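Local structure of prolyl-tRNA synthetase (Giardia lamblia ATCC 50803, 3IAL) at residues L236-I241 with L278-S283; N59-L64 with D200-K205; K192-I197 with A271-R276. The protein probably catalyses ATP-dependent attachment of L-proline to tRNA(Pro), and is held here with the prolyl-adenylate intermediate of that reaction in its active site. All coordinates share one frame; numbering follows the deposited sequence.

Contact 1. Residues L236-I241 with L278-S283; sequences LQTAGI and LACALS. With PR8 (5'-O-[(R)-hydroxy{[(2S)-pyrrolidin-2-ylcarbonyl]oxy}phosphoryl]adenosine), chain H.
Thr238 and Cys280 join the catalytic sheet of the class II aminoacyl-tRNA synthetase core to the helix of motif 3, the strand-helix element of this family. Strand 236-241 and helix 278-283 run at 131° to one another, their short axes 9.9 Å apart at the closest. The thiol of Cys280 is the meeting point: SG touches Thr238 OG1 at 3.3 Å, while the Thr238 methyl and Leu236 CD2 also close on the sulfur. Leu236 CD2 further packs on Ala279 CB, 4.3 Å away. Thr238 OG1, anti to its carbonyl carbon (chi1 -58°), gives its proton to Leu236 O at 2.9 Å, approaching well above that carbonyl plane.

Between these two inward-facing residues, Gln237 points away from the helix and serves the ligand. Its carbonyl O accepts from the ribose O2' of prolyl-adenylate at 3.0 Å, and its extended side chain brings NE2 to within 2.9 Å of the ribose O3', which takes its hydrogen bond. Gly240 CA lies 3.2 Å from the phosphate oxygen O2P. On the helix, Ala279 O accepts from both Ser283 N and Ser283 OG, which reach it from opposite faces of its plane, the hydroxyl at 2.7 Å.

Contact 2. Residues N59-L64 with D200-K205; sequences NAIMRL and DELCFK
Ile61 with Leu202 and Leu64 with Glu201 carry this contact by van der Waals packing, the first pair wholly apolar, the second a leucine methyl on the methylenes of a glutamate. Ile61 CD1 meets Leu202 CD1 at 4.0 Å, with Ile61 CG1 close behind, and the two side chains cross at about a right angle. Leu64 CD2 rests on the aliphatic part of Glu201, 3.6 Å from its CG. Glu201 is bent at chi2 (-67°), and its carboxylate turns elsewhere, forming a long, weak ion pair with Lys425.

Helix 52-71 is consistent with the long motif 1 helix that class II synthetases place at their dimer interface. Arg63 on this helix reaches the second subunit, where its NH2 makes a salt bridge with Glu66 of that subunit. Within the helix, Asn59 OD1 sits over the centre of the Arg63 guanidinium, 3.0 Å above its plane, which might help to offset the nearby like charge of Arg63 of the second subunit.

A polar bond lies beside these pairs where helix 180-201 ends and Cys203 takes positive phi (56°): Leu202 O accepts from His285 NE2.

Contact 3. Residues K192-I197 with A271-R276; sequences KVIDTI and AGISTR. With PR8 (5'-O-[(R)-hydroxy{[(2S)-pyrrolidin-2-ylcarbonyl]oxy}phosphoryl]adenosine), chain H.
Helix 192-197 and the strand ending at Ser274 come nearest at Ile194 and Ile273, whose CA atoms stand 8.6 Å apart. Three isoleucines make the whole of the side-chain contact. Ile273 meets both of the others: with CG1 held between its backbone N and carbonyl carbon (chi1 58°), its two branches part, CG2 going to one helix residue and CD1 to another. Ile194 CD1 comes within 3.5 Å of Ile273 CG2, tighter than usual for two carbons, as the two side chains slide past each other in opposite directions. Ile197 instead reaches Ile273 tip to tip, CD1 to CD1 at 3.9 Å. No hydrogen bond crosses between the segments, and all three residues are buried.

The strand and the turn after it belong to motif 3 of the class II synthetases, whose arginine lies against the adenine of the adenylate. While Ile273 packs on the helix, Gly272 and Ser274 face the ligand. Gly272 N lies 3.5 Å from PR8 CB of the prolyl ring, a contact only. Ser274 OG works in two directions, donating to adenine N3 of PR8 at 2.9 Å and accepting from Arg276 N at 3.2 Å in a nearly straight capping bond (168°), so the start of helix 276-285 and the hold on the base share one hydroxyl. Arg276 extends from CG to NE alongside the nucleotide, and its guanidinium lays one face over PR8 C4, the carbon 3.6 Å above the plane and offset toward the rim. Two carbonyls fix the rotation of that group: Ile163 O accepts from NE, and Gln237 O from NH1. Arg276 CD passes 3.5 Å from PR8 O2'.

Overall arrangement
The three contacts lie close to the centre of the folded chain, their centres 8 to 10 Å apart, and show how a class II catalytic sheet is backed by helices while its other side holds the adenylate. Contacts 1 and 3 share that sheet, since strands 235-245 and 263-274 are neighbours in it, and strand 263-274 runs on into helix 276-285; both touch the ligand. Contact 2, partly exposed, lies farther from the ligand, sharing helix 180-201 with contact 3 and meeting contact 1 where Phe204 packs on Cys280. Along the chain contact 2 closes before contact 1 opens, whereas contact 3 interleaves with both. Packing runs from the pocket strands to helix 52-71 through Met62 CE on the backbone of Ile273 and Ser274.

Contact 1. Residues L236-I241 with L278-S283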
loop_
_atom_site.group_PDB
_atom_site.type_symbol
_atom_site.label_atom_id
_atom_site.label_comp_id
_atom_site.label_asym_id
_atom_site.label_seq_id
_atom_site.Cartn_x
_atom_site.Cartn_y
_atom_site.Cartn_z
ATOM N N LEU B 236 -3.030 22.775 12.348
ATOM C CA LEU B 236 -3.645 21.596 11.779
ATOM C C LEU B 236 -3.284 20.394 12.642
ATOM O O LEU B 236 -2.101 20.110 12.829
ATOM C CB LEU B 236 -3.106 21.406 10.355
ATOM C CG LEU B 236 -3.715 20.286 9.512
ATOM C CD1 LEU B 236 -5.197 20.564 9.267
ATOM C CD2 LEU B 236 -2.956 20.144 8.199
ATOM N N GLN B 237 -4.281 19.685 13.173
ATOM C CA GLN B 237 -4.015 18.468 13.942
ATOM C C GLN B 237 -3.584 17.388 12.970
ATOM O O GLN B 237 -4.369 16.936 12.137
ATOM C CB GLN B 237 -5.229 17.991 14.746
ATOM C CG GLN B 237 -4.935 16.748 15.580
ATOM C CD GLN B 237 -6.155 16.168 16.258
ATOM O OE1 GLN B 237 -6.945 16.888 16.860
ATOM N NE2 GLN B 237 -6.308 14.852 16.175
ATOM N N THR B 238 -2.338 16.964 13.105
ATOM C CA THR B 238 -1.657 16.150 12.098
ATOM C C THR B 238 -1.234 14.781 12.638
ATOM O O THR B 238 -0.838 13.902 11.879
ATOM C CB THR B 238 -0.449 16.950 11.567
ATOM O OG1 THR B 238 -0.933 18.193 11.034
ATOM C CG2 THR B 238 0.329 16.201 10.483
ATOM N N ALA B 239 -1.321 14.600 13.951
ATOM C CA ALA B 239 -1.244 13.273 14.549
ATOM C C ALA B 239 -2.237 13.213 15.689
ATOM O O ALA B 239 -2.439 14.203 16.386
ATOM C CB ALA B 239 0.154 12.984 15.056
ATOM N N GLY B 240 -2.860 12.054 15.860
ATOM C CA GLY B 240 -3.704 11.784 17.014
ATOM C C GLY B 240 -3.271 10.488 17.651
ATOM O O GLY B 240 -3.277 9.442 16.999
ATOM N N ILE B 241 -2.880 10.562 18.918
ATOM C CA ILE B 241 -2.318 9.427 19.640
ATOM C C ILE B 241 -3.077 9.280 20.968
ATOM O O ILE B 241 -3.033 10.173 21.812
ATOM C CB ILE B 241 -0.794 9.646 19.852
ATOM C CG1 ILE B 241 -0.059 9.447 18.526
ATOM C CG2 ILE B 241 -0.228 8.715 20.912
ATOM C CD1 ILE B 241 1.409 9.856 18.536
ATOM N N LEU B 278 1.240 15.122 4.637
ATOM C CA LEU B 278 1.653 15.625 3.328
ATOM C C LEU B 278 1.274 17.101 3.182
ATOM O O LEU B 278 2.090 17.910 2.751
ATOM C CB LEU B 278 1.031 14.791 2.202
ATOM C CG LEU B 278 1.379 15.157 0.756
ATOM C CD1 LEU B 278 2.879 15.037 0.518
ATOM C CD2 LEU B 278 0.598 14.286 -0.241
ATOM N N ALA B 279 0.051 17.454 3.564
ATOM C CA ALA B 279 -0.373 18.856 3.560
ATOM C C ALA B 279 0.656 19.748 4.268
ATOM O O ALA B 279 1.043 20.790 3.733
ATOM C CB ALA B 279 -1.738 19.010 4.201
ATOM N N CYS B 280 1.099 19.329 5.454
ATOM C CA CYS B 280 2.082 20.093 6.245
ATOM C C CYS B 280 3.418 20.266 5.518
ATOM O O CYS B 280 3.894 21.382 5.350
ATOM C CB CYS B 280 2.332 19.429 7.601
ATOM S SG CYS B 280 0.979 19.586 8.780
ATOM N N ALA B 281 4.002 19.156 5.085
ATOM C CA ALA B 281 5.292 19.158 4.389
ATOM C C ALA B 281 5.275 20.045 3.150
ATOM O O ALA B 281 6.232 20.775 2.896
ATOM C CB ALA B 281 5.675 17.753 4.001
ATOM N N LEU B 282 4.191 19.986 2.378
ATOM C CA LEU B 282 4.110 20.778 1.149
ATOM C C LEU B 282 3.947 22.255 1.485
ATOM O O LEU B 282 4.580 23.111 0.871
ATOM C CB LEU B 282 2.962 20.311 0.257
ATOM C CG LEU B 282 3.004 18.861 -0.257
ATOM C CD1 LEU B 282 1.834 18.646 -1.187
ATOM C CD2 LEU B 282 4.313 18.485 -0.950
ATOM N N SER B 283 3.109 22.532 2.478
ATOM C CA SER B 283 2.682 23.892 2.781
ATOM C C SER B 283 3.788 24.699 3.447
ATOM O O SER B 283 3.991 25.877 3.128
ATOM C CB SER B 283 1.441 23.866 3.677
ATOM O OG SER B 283 0.312 23.329 2.988
HETATM C C PR8 H . -8.185 8.687 15.486
HETATM N N PR8 H . -8.687 6.324 15.436
HETATM O O PR8 H . -9.039 8.760 14.600
HETATM P P PR8 H . -7.780 11.129 15.258
HETATM N N1 PR8 H . -9.256 15.002 6.472
HETATM C C2 PR8 H . -7.972 14.664 6.513
HETATM N N3 PR8 H . -7.404 14.166 7.615
HETATM C C4 PR8 H . -8.106 13.989 8.732
HETATM C C5 PR8 H . -9.452 14.341 8.730
HETATM C C6 PR8 H . -10.024 14.853 7.568
HETATM N N6 PR8 H . -11.315 15.188 7.546
HETATM N N7 PR8 H . -9.934 14.078 9.938
HETATM C C8 PR8 H . -8.940 13.581 10.677
HETATM N N9 PR8 H . -7.815 13.530 9.950
HETATM C CA PR8 H . -7.822 7.327 16.080
HETATM C CB PR8 H . -6.391 6.988 15.698
HETATM C CD PR8 H . -7.829 5.241 14.969
HETATM C CG PR8 H . -6.537 5.963 14.565
HETATM C "C1'" PR8 H . -6.495 13.032 10.454
HETATM O O10 PR8 H . -7.516 9.738 16.033
HETATM O O1P PR8 H . -9.138 11.683 15.491
HETATM C "C2'" PR8 H . -5.878 13.964 11.524
HETATM O "O2'" PR8 H . -4.461 14.076 11.320
HETATM O O2P PR8 H . -6.657 12.133 15.815
HETATM C "C3'" PR8 H . -6.091 13.190 12.804
HETATM O "O3'" PR8 H . -5.129 13.582 13.788
HETATM C "C4'" PR8 H . -5.761 11.812 12.261
HETATM O "O4'" PR8 H . -6.649 11.740 11.124
HETATM C "C5'" PR8 H . -6.070 10.775 13.318
HETATM O "O5'" PR8 H . -7.425 10.866 13.711
#

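Contact 2. Residues N59-L64 with D200-K205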
loop_
_atom_site.group_PDB
_atom_site.type_symbol
_atom_site.label_atom_id
_atom_site.label_comp_id
_atom_site.label_asym_id
_atom_site.label_seq_id
_atom_site.Cartn_x
_atom_site.Cartn_y
_atom_site.Cartn_z
ATOM N N ASN B 59 2.040 7.847 -0.663
ATOM C CA ASN B 59 2.463 6.464 -0.551
ATOM C C ASN B 59 3.819 6.361 0.139
ATOM O O ASN B 59 4.035 5.466 0.954
ATOM C CB ASN B 59 2.533 5.825 -1.928
ATOM C CG ASN B 59 2.651 4.319 -1.864
ATOM O OD1 ASN B 59 3.582 3.740 -2.416
ATOM N ND2 ASN B 59 1.708 3.677 -1.182
ATOM N N ALA B 60 4.718 7.297 -0.164
ATOM C CA ALA B 60 6.042 7.314 0.458
ATOM C C ALA B 60 5.942 7.577 1.954
ATOM O O ALA B 60 6.645 6.947 2.745
ATOM C CB ALA B 60 6.935 8.350 -0.207
ATOM N N ILE B 61 5.075 8.503 2.346
ATOM C CA ILE B 61 4.884 8.812 3.758
ATOM C C ILE B 61 4.350 7.583 4.504
ATOM O O ILE B 61 4.902 7.194 5.555
ATOM C CB ILE B 61 3.946 10.006 3.958
ATOM C CG1 ILE B 61 4.658 11.305 3.545
ATOM C CG2 ILE B 61 3.483 10.088 5.424
ATOM C CD1 ILE B 61 3.744 12.504 3.429
ATOM N N MET B 62 3.312 6.960 3.945
ATOM C CA MET B 62 2.670 5.800 4.590
ATOM C C MET B 62 3.558 4.555 4.570
ATOM O O MET B 62 3.568 3.793 5.534
ATOM C CB MET B 62 1.292 5.506 3.979
ATOM C CG MET B 62 0.295 6.654 4.166
ATOM S SD MET B 62 -0.044 6.992 5.907
ATOM C CE MET B 62 -0.714 8.651 5.785
ATOM N N ARG B 63 4.314 4.357 3.494
ATOM C CA ARG B 63 5.301 3.273 3.459
ATOM C C ARG B 63 6.333 3.440 4.574
ATOM O O ARG B 63 6.721 2.460 5.202
ATOM C CB ARG B 63 6.030 3.211 2.106
ATOM C CG ARG B 63 5.233 2.592 0.967
ATOM C CD ARG B 63 6.088 1.584 0.184
ATOM N NE ARG B 63 5.405 1.060 -1.004
ATOM C CZ ARG B 63 5.616 1.465 -2.257
ATOM N NH1 ARG B 63 6.500 2.423 -2.536
ATOM N NH2 ARG B 63 4.932 0.903 -3.251
ATOM N N LEU B 64 6.800 4.672 4.790
ATOM C CA LEU B 64 7.744 4.940 5.878
ATOM C C LEU B 64 7.124 4.614 7.233
ATOM O O LEU B 64 7.757 3.983 8.075
ATOM C CB LEU B 64 8.233 6.392 5.869
ATOM C CG LEU B 64 9.178 6.756 7.025
ATOM C CD1 LEU B 64 10.501 5.949 6.978
ATOM C CD2 LEU B 64 9.455 8.255 7.055
ATOM N N ASP B 200 12.686 14.145 11.097
ATOM C CA ASP B 200 13.890 13.583 10.472
ATOM C C ASP B 200 13.744 13.501 8.953
ATOM O O ASP B 200 14.703 13.760 8.221
ATOM C CB ASP B 200 14.222 12.186 11.012
ATOM C CG ASP B 200 14.543 12.173 12.501
ATOM O OD1 ASP B 200 14.643 13.241 13.140
ATOM O OD2 ASP B 200 14.705 11.066 13.041
ATOM N N GLU B 201 12.549 13.144 8.481
ATOM C CA GLU B 201 12.326 12.915 7.051
ATOM C C GLU B 201 11.624 14.073 6.323
ATOM O O GLU B 201 12.100 14.508 5.273
ATOM C CB GLU B 201 11.589 11.591 6.839
ATOM C CG GLU B 201 12.418 10.365 7.283
ATOM C CD GLU B 201 13.654 10.122 6.414
ATOM O OE1 GLU B 201 13.540 10.134 5.176
ATOM O OE2 GLU B 201 14.742 9.900 6.977
ATOM N N LEU B 202 10.528 14.591 6.875
ATOM C CA LEU B 202 9.796 15.685 6.217
ATOM C C LEU B 202 10.212 17.069 6.681
ATOM O O LEU B 202 9.654 18.060 6.225
ATOM C CB LEU B 202 8.281 15.513 6.367
ATOM C CG LEU B 202 7.739 14.238 5.731
ATOM C CD1 LEU B 202 6.253 14.107 6.055
ATOM C CD2 LEU B 202 8.003 14.208 4.217
ATOM N N CYS B 203 11.200 17.134 7.572
ATOM C CA CYS B 203 11.831 18.396 7.960
ATOM C C CYS B 203 10.902 19.480 8.498
ATOM O O CYS B 203 11.147 20.663 8.263
ATOM C CB CYS B 203 12.621 18.964 6.778
ATOM S SG CYS B 203 13.833 17.835 6.113
ATOM N N PHE B 204 9.846 19.098 9.215
ATOM C CA PHE B 204 9.003 20.086 9.911
ATOM C C PHE B 204 8.689 19.666 11.351
ATOM O O PHE B 204 9.010 18.558 11.774
ATOM C CB PHE B 204 7.727 20.410 9.112
ATOM C CG PHE B 204 6.685 19.320 9.130
ATOM C CD1 PHE B 204 5.766 19.238 10.166
ATOM C CD2 PHE B 204 6.616 18.386 8.099
ATOM C CE1 PHE B 204 4.795 18.235 10.183
ATOM C CE2 PHE B 204 5.650 17.374 8.114
ATOM C CZ PHE B 204 4.742 17.302 9.152
ATOM N N LYS B 205 8.075 20.578 12.091
ATOM C CA LYS B 205 7.845 20.429 13.518
ATOM C C LYS B 205 6.373 20.671 13.826
ATOM O O LYS B 205 5.710 21.448 13.146
ATOM C CB LYS B 205 8.697 21.465 14.266
ATOM C CG LYS B 205 8.789 21.245 15.749
ATOM C CD LYS B 205 9.637 22.299 16.410
ATOM C CE LYS B 205 9.495 22.232 17.930
ATOM N NZ LYS B 205 10.337 23.273 18.612
#

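Contact 3. Residues K192-I197 with A271-R276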
loop_
_atom_site.group_PDB
_atom_site.type_symbol
_atom_site.label_atom_id
_atom_site.label_comp_id
_atom_site.label_asym_id
_atom_site.label_seq_id
_atom_site.Cartn_x
_atom_site.Cartn_y
_atom_site.Cartn_z
ATOM N N LYS B 192 7.780 8.324 18.840
ATOM C CA LYS B 192 9.048 8.087 18.140
ATOM C C LYS B 192 8.861 8.035 16.620
ATOM O O LYS B 192 9.658 8.586 15.868
ATOM C CB LYS B 192 9.732 6.803 18.609
ATOM C CG LYS B 192 10.854 7.009 19.619
ATOM C CD LYS B 192 10.333 7.246 21.018
ATOM C CE LYS B 192 11.413 7.002 22.061
ATOM N NZ LYS B 192 11.733 5.550 22.149
ATOM N N VAL B 193 7.801 7.375 16.173
ATOM C CA VAL B 193 7.552 7.237 14.742
ATOM C C VAL B 193 7.120 8.558 14.108
ATOM O O VAL B 193 7.544 8.877 13.004
ATOM C CB VAL B 193 6.525 6.125 14.454
ATOM C CG1 VAL B 193 6.202 6.058 12.971
ATOM C CG2 VAL B 193 7.080 4.790 14.938
ATOM N N ILE B 194 6.294 9.323 14.817
ATOM C CA ILE B 194 5.907 10.653 14.371
ATOM C C ILE B 194 7.128 11.572 14.189
ATOM O O ILE B 194 7.233 12.256 13.168
ATOM C CB ILE B 194 4.872 11.303 15.338
ATOM C CG1 ILE B 194 3.567 10.500 15.360
ATOM C CG2 ILE B 194 4.578 12.758 14.950
ATOM C CD1 ILE B 194 3.061 10.082 14.005
ATOM N N ASP B 195 8.046 11.584 15.155
ATOM C CA ASP B 195 9.243 12.439 15.046
ATOM C C ASP B 195 10.123 12.041 13.866
ATOM O O ASP B 195 10.625 12.896 13.156
ATOM C CB ASP B 195 10.067 12.407 16.334
ATOM C CG ASP B 195 10.846 13.683 16.550
ATOM O OD1 ASP B 195 10.207 14.731 16.761
ATOM O OD2 ASP B 195 12.087 13.643 16.518
ATOM N N THR B 196 10.295 10.740 13.651
ATOM C CA THR B 196 10.999 10.249 12.471
ATOM C C THR B 196 10.349 10.711 11.167
ATOM O O THR B 196 11.037 11.158 10.247
ATOM C CB THR B 196 11.055 8.705 12.445
ATOM O OG1 THR B 196 11.722 8.236 13.621
ATOM C CG2 THR B 196 11.793 8.218 11.205
ATOM N N ILE B 197 9.032 10.582 11.073
ATOM C CA ILE B 197 8.337 10.943 9.832
ATOM C C ILE B 197 8.342 12.446 9.636
ATOM O O ILE B 197 8.776 12.945 8.596
ATOM C CB ILE B 197 6.870 10.464 9.816
ATOM C CG1 ILE B 197 6.787 8.943 9.876
ATOM C CG2 ILE B 197 6.158 10.961 8.562
ATOM C CD1 ILE B 197 5.398 8.428 10.296
ATOM N N ALA B 271 -3.151 5.154 17.259
ATOM C CA ALA B 271 -2.446 6.285 16.681
ATOM C C ALA B 271 -2.855 6.431 15.235
ATOM O O ALA B 271 -2.971 5.438 14.520
ATOM C CB ALA B 271 -0.937 6.100 16.790
ATOM N N GLY B 272 -3.062 7.672 14.810
ATOM C CA GLY B 272 -3.524 7.954 13.457
ATOM C C GLY B 272 -2.784 9.107 12.811
ATOM O O GLY B 272 -2.578 10.152 13.433
ATOM N N ILE B 273 -2.367 8.894 11.569
ATOM C CA ILE B 273 -1.877 9.954 10.687
ATOM C C ILE B 273 -2.544 9.817 9.315
ATOM O O ILE B 273 -2.811 8.712 8.846
ATOM C CB ILE B 273 -0.336 9.956 10.526
ATOM C CG1 ILE B 273 0.182 8.615 9.993
ATOM C CG2 ILE B 273 0.327 10.305 11.840
ATOM C CD1 ILE B 273 1.579 8.706 9.345
ATOM N N SER B 274 -2.828 10.952 8.691
ATOM C CA SER B 274 -3.539 10.984 7.436
ATOM C C SER B 274 -2.756 11.797 6.397
ATOM O O SER B 274 -1.573 12.097 6.591
ATOM C CB SER B 274 -4.910 11.609 7.665
ATOM O OG SER B 274 -4.799 13.021 7.790
ATOM N N THR B 275 -3.445 12.154 5.313
ATOM C CA THR B 275 -2.931 13.026 4.253
ATOM C C THR B 275 -2.526 14.427 4.734
ATOM O O THR B 275 -1.824 15.158 4.019
ATOM C CB THR B 275 -4.001 13.226 3.172
ATOM O OG1 THR B 275 -5.190 13.747 3.778
ATOM C CG2 THR B 275 -4.320 11.905 2.467
ATOM N N ARG B 276 -2.985 14.807 5.924
ATOM C CA ARG B 276 -2.567 16.063 6.561
ATOM C C ARG B 276 -1.056 16.187 6.771
ATOM O O ARG B 276 -0.531 17.293 6.792
ATOM C CB ARG B 276 -3.269 16.232 7.910
ATOM C CG ARG B 276 -4.731 16.516 7.770
ATOM C CD ARG B 276 -5.368 16.693 9.118
ATOM N NE ARG B 276 -6.673 17.315 9.003
ATOM C CZ ARG B 276 -7.420 17.704 10.024
ATOM N NH1 ARG B 276 -7.001 17.536 11.279
ATOM N NH2 ARG B 276 -8.596 18.276 9.780
HETATM C C PR8 H . -8.185 8.687 15.486
HETATM N N PR8 H . -8.687 6.324 15.436
HETATM O O PR8 H . -9.039 8.760 14.600
HETATM P P PR8 H . -7.780 11.129 15.258
HETATM N N1 PR8 H . -9.256 15.002 6.472
HETATM C C2 PR8 H . -7.972 14.664 6.513
HETATM N N3 PR8 H . -7.404 14.166 7.615
HETATM C C4 PR8 H . -8.106 13.989 8.732
HETATM C C5 PR8 H . -9.452 14.341 8.730
HETATM C C6 PR8 H . -10.024 14.853 7.568
HETATM N N6 PR8 H . -11.315 15.188 7.546
HETATM N N7 PR8 H . -9.934 14.078 9.938
HETATM C C8 PR8 H . -8.940 13.581 10.677
HETATM N N9 PR8 H . -7.815 13.530 9.950
HETATM C CA PR8 H . -7.822 7.327 16.080
HETATM C CB PR8 H . -6.391 6.988 15.698
HETATM C CD PR8 H . -7.829 5.241 14.969
HETATM C CG PR8 H . -6.537 5.963 14.565
HETATM C "C1'" PR8 H . -6.495 13.032 10.454
HETATM O O10 PR8 H . -7.516 9.738 16.033
HETATM O O1P PR8 H . -9.138 11.683 15.491
HETATM C "C2'" PR8 H . -5.878 13.964 11.524
HETATM O "O2'" PR8 H . -4.461 14.076 11.320
HETATM O O2P PR8 H . -6.657 12.133 15.815
HETATM C "C3'" PR8 H . -6.091 13.190 12.804
HETATM O "O3'" PR8 H . -5.129 13.582 13.788
HETATM C "C4'" PR8 H . -5.761 11.812 12.261
HETATM O "O4'" PR8 H . -6.649 11.740 11.124
HETATM C "C5'" PR8 H . -6.070 10.775 13.318
HETATM O "O5'" PR8 H . -7.425 10.866 13.711
#